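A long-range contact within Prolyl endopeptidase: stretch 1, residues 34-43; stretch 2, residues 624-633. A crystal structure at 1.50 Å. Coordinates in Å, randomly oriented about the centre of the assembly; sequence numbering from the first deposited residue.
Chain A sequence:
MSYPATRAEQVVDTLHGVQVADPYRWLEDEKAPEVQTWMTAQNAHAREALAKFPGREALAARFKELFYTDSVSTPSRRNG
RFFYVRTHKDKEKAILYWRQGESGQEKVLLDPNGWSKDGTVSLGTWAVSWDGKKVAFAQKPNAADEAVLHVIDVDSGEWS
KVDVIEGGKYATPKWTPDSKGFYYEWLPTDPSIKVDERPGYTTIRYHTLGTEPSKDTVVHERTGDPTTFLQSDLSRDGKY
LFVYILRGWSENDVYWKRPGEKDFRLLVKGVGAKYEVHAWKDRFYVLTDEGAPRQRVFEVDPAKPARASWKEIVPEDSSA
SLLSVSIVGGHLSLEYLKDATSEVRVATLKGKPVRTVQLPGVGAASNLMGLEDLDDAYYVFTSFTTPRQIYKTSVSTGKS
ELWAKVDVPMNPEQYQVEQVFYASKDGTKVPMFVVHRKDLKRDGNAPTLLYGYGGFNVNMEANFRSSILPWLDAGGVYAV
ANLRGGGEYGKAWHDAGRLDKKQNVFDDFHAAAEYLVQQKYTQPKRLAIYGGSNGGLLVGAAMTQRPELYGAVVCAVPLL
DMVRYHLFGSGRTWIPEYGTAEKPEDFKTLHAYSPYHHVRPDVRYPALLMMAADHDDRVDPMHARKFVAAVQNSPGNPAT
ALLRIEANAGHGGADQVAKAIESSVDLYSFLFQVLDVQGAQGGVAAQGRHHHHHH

Stretch 1 34-43: EVQTWMTAQN
Stretch 2 (624-633) ARKFVAAVQN

Two α-helices, nearly 600 residues apart in sequence, meet here mainly through side chains. Residues 34-43 are helical throughout, and the second helix runs to Gln-632, with phi/psi near -60/-43 in both. Asn-633 leaves helical geometry at -100/10. The axes pass 12.1 Å apart at closest approach, with 64° between their N-to-C directions. This wide spacing leaves room for long side chains; the nearest CA atoms, those of Met-39 and Arg-625, are still 8.0 Å apart. The contact buries 304 Å², both sides summed.

Apolar packing centres on Trp-38, whose CA-to-CB bond points toward the other helix. With chi1 t and chi2 95°, its large ring spans the gap: CH2 lies 3.8 Å from CG1 of Val-628 (chi1 p), and CZ2 lies 4.2 Å from CB of Ala-629, whose methyl makes a looser apolar contact with the indole. The ring also touches the first turn of the second stretch, where CZ3 of Trp-38 is 3.7 Å from CB of Arg-625; CH2 of Trp-38 also lies 3.5 Å from the backbone O of Arg-625.

Arg-625 (chi1 to chi3 m, t, m; chi4 -90°) contributes its aliphatic portion as well. Its CD lies 3.6 Å from CG of Met-39, a flexible side chain (m, t, p) that starts sideways but brings its end nearer. CG1 of Val-35 (chi1 t) sits 3.8 Å from NE of Arg-625, a van der Waals contact; NE and NH2 of Arg-625 are hydrogen-bonded elsewhere in the structure.

The polar link is a reciprocal amide pair. Gln-42 (m, m, chi3 -3°) and Gln-632 (m, t, chi3 -17°) both point toward the opposing helix. NE2 of Gln-42 donates to OE1 of Gln-632 at 2.9 Å (154°), and NE2 of Gln-632 donates to OE1 of Gln-42 at 3.0 Å (166°). Glutamine suits both positions because each amide carries donor and acceptor side by side, closing a two-bond ring.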

# COMPACT_ATOMS: atom_id res chain seq x y z
N GLU A 34 9.82 28.54 -13.24
CA GLU A 34 9.86 27.95 -14.56
C GLU A 34 9.32 26.53 -14.52
O GLU A 34 8.70 26.08 -15.48
CB GLU A 34 11.27 27.93 -15.12
CG GLU A 34 11.32 27.64 -16.61
CD GLU A 34 12.72 27.51 -17.15
OE1 GLU A 34 13.72 27.62 -16.39
OE2 GLU A 34 12.82 27.31 -18.38
N VAL A 35 9.60 25.82 -13.44
CA VAL A 35 9.16 24.43 -13.30
C VAL A 35 7.63 24.42 -13.07
O VAL A 35 6.93 23.64 -13.70
CB VAL A 35 9.91 23.69 -12.17
CG1 VAL A 35 9.32 22.29 -11.95
CG2 VAL A 35 11.40 23.64 -12.45
N GLN A 36 7.12 25.31 -12.22
CA GLN A 36 5.67 25.40 -12.05
C GLN A 36 4.95 25.72 -13.35
O GLN A 36 3.93 25.11 -13.66
CB GLN A 36 5.31 26.43 -10.98
CG GLN A 36 5.73 26.00 -9.59
CD GLN A 36 4.89 24.85 -9.03
OE1 GLN A 36 3.68 24.75 -9.30
NE2 GLN A 36 5.52 23.99 -8.24
N THR A 37 5.48 26.65 -14.14
CA THR A 37 4.89 26.96 -15.44
C THR A 37 4.85 25.73 -16.37
O THR A 37 3.85 25.47 -17.08
CB THR A 37 5.68 28.10 -16.10
OG1 THR A 37 5.51 29.29 -15.31
CG2 THR A 37 5.12 28.46 -17.44
N TRP A 38 5.95 24.98 -16.39
CA TRP A 38 6.07 23.77 -17.20
C TRP A 38 5.08 22.71 -16.76
O TRP A 38 4.43 22.06 -17.59
CB TRP A 38 7.51 23.29 -17.14
CG TRP A 38 7.87 22.10 -17.92
CD1 TRP A 38 8.39 22.08 -19.17
CD2 TRP A 38 7.77 20.72 -17.50
NE1 TRP A 38 8.63 20.79 -19.58
CE2 TRP A 38 8.27 19.93 -18.56
CE3 TRP A 38 7.33 20.08 -16.32
CZ2 TRP A 38 8.36 18.54 -18.47
CZ3 TRP A 38 7.40 18.70 -16.25
CH2 TRP A 38 7.90 17.95 -17.31
N MET A 39 4.95 22.53 -15.46
CA MET A 39 3.99 21.60 -14.89
C MET A 39 2.56 21.93 -15.33
O MET A 39 1.81 21.06 -15.77
CB MET A 39 4.08 21.61 -13.37
CG MET A 39 5.35 20.95 -12.86
SD MET A 39 5.77 21.37 -11.17
CE MET A 39 4.37 20.87 -10.31
N THR A 40 2.19 23.19 -15.20
CA THR A 40 0.87 23.62 -15.61
C THR A 40 0.64 23.34 -17.09
O THR A 40 -0.41 22.85 -17.49
CB THR A 40 0.72 25.10 -15.30
OG1 THR A 40 0.83 25.30 -13.89
CG2 THR A 40 -0.68 25.63 -15.70
N ALA A 41 1.64 23.65 -17.91
CA ALA A 41 1.54 23.42 -19.35
C ALA A 41 1.48 21.94 -19.72
O ALA A 41 0.70 21.55 -20.59
CB ALA A 41 2.68 24.10 -20.07
N GLN A 42 2.26 21.12 -19.02
CA GLN A 42 2.20 19.68 -19.25
C GLN A 42 0.84 19.10 -18.88
O GLN A 42 0.26 18.37 -19.65
CB GLN A 42 3.31 18.95 -18.50
CG GLN A 42 4.72 19.12 -19.07
CD GLN A 42 4.98 18.35 -20.33
OE1 GLN A 42 4.14 17.60 -20.81
NE2 GLN A 42 6.18 18.54 -20.90
N ASN A 43 0.33 19.46 -17.71
CA ASN A 43 -0.99 18.99 -17.30
C ASN A 43 -2.08 19.47 -18.27
O ASN A 43 -2.97 18.69 -18.65
CB ASN A 43 -1.31 19.39 -15.88
CG ASN A 43 -2.68 18.94 -15.45
OD1 ASN A 43 -2.93 17.74 -15.28
ND2 ASN A 43 -3.61 19.88 -15.35
N ALA A 624 8.52 11.69 -12.17
CA ALA A 624 7.62 11.68 -13.32
C ALA A 624 7.93 12.84 -14.27
O ALA A 624 7.85 12.71 -15.46
CB ALA A 624 6.19 11.76 -12.80
N ARG A 625 8.30 14.00 -13.73
CA ARG A 625 8.63 15.12 -14.61
C ARG A 625 9.85 14.83 -15.46
O ARG A 625 9.83 15.04 -16.68
CB ARG A 625 8.89 16.39 -13.80
CG ARG A 625 7.75 16.91 -12.95
CD ARG A 625 7.90 18.38 -12.49
NE ARG A 625 8.90 18.56 -11.44
CZ ARG A 625 8.70 18.50 -10.13
NH1 ARG A 625 7.52 18.21 -9.63
NH2 ARG A 625 9.72 18.73 -9.29
N LYS A 626 10.92 14.39 -14.84
CA LYS A 626 12.15 14.11 -15.59
C LYS A 626 11.94 12.99 -16.63
O LYS A 626 12.46 13.07 -17.76
CB LYS A 626 13.30 13.78 -14.67
CG LYS A 626 13.74 14.93 -13.75
CD LYS A 626 15.20 14.86 -13.35
CE LYS A 626 15.56 13.59 -12.63
NZ LYS A 626 16.98 13.64 -12.11
N PHE A 627 11.21 11.94 -16.25
CA PHE A 627 11.02 10.82 -17.15
C PHE A 627 10.15 11.23 -18.33
O PHE A 627 10.48 10.87 -19.45
CB PHE A 627 10.43 9.62 -16.40
CG PHE A 627 10.40 8.35 -17.20
CD1 PHE A 627 11.56 7.62 -17.39
CD2 PHE A 627 9.21 7.87 -17.76
CE1 PHE A 627 11.54 6.42 -18.06
CE2 PHE A 627 9.19 6.68 -18.47
CZ PHE A 627 10.34 5.97 -18.63
N VAL A 628 9.06 11.95 -18.09
CA VAL A 628 8.19 12.37 -19.21
C VAL A 628 8.96 13.26 -20.17
O VAL A 628 8.82 13.14 -21.40
CB VAL A 628 6.85 13.00 -18.77
CG1 VAL A 628 6.96 14.44 -18.47
CG2 VAL A 628 5.80 12.78 -19.88
N ALA A 629 9.80 14.15 -19.65
CA ALA A 629 10.63 14.98 -20.50
C ALA A 629 11.56 14.16 -21.37
O ALA A 629 11.67 14.39 -22.57
CB ALA A 629 11.43 15.94 -19.66
N ALA A 630 12.16 13.13 -20.79
CA ALA A 630 13.08 12.25 -21.52
C ALA A 630 12.35 11.48 -22.64
O ALA A 630 12.85 11.35 -23.74
CB ALA A 630 13.77 11.31 -20.56
N VAL A 631 11.15 11.01 -22.35
CA VAL A 631 10.39 10.25 -23.34
C VAL A 631 9.85 11.16 -24.46
O VAL A 631 9.93 10.81 -25.65
CB VAL A 631 9.26 9.45 -22.65
CG1 VAL A 631 8.36 8.80 -23.66
CG2 VAL A 631 9.87 8.40 -21.73
N GLN A 632 9.30 12.32 -24.10
CA GLN A 632 8.77 13.26 -25.09
C GLN A 632 9.85 13.67 -26.08
O GLN A 632 9.59 13.80 -27.26
CB GLN A 632 8.20 14.53 -24.44
CG GLN A 632 6.91 14.28 -23.69
CD GLN A 632 6.36 15.51 -23.01
OE1 GLN A 632 7.05 16.49 -22.82
NE2 GLN A 632 5.09 15.43 -22.59
N ASN A 633 11.07 13.84 -25.58
CA ASN A 633 12.15 14.38 -26.37
C ASN A 633 13.10 13.34 -26.90
O ASN A 633 14.16 13.69 -27.45
CB ASN A 633 12.86 15.45 -25.54
CG ASN A 633 11.97 16.68 -25.37
OD1 ASN A 633 11.79 17.45 -26.31
ND2 ASN A 633 11.33 16.79 -24.21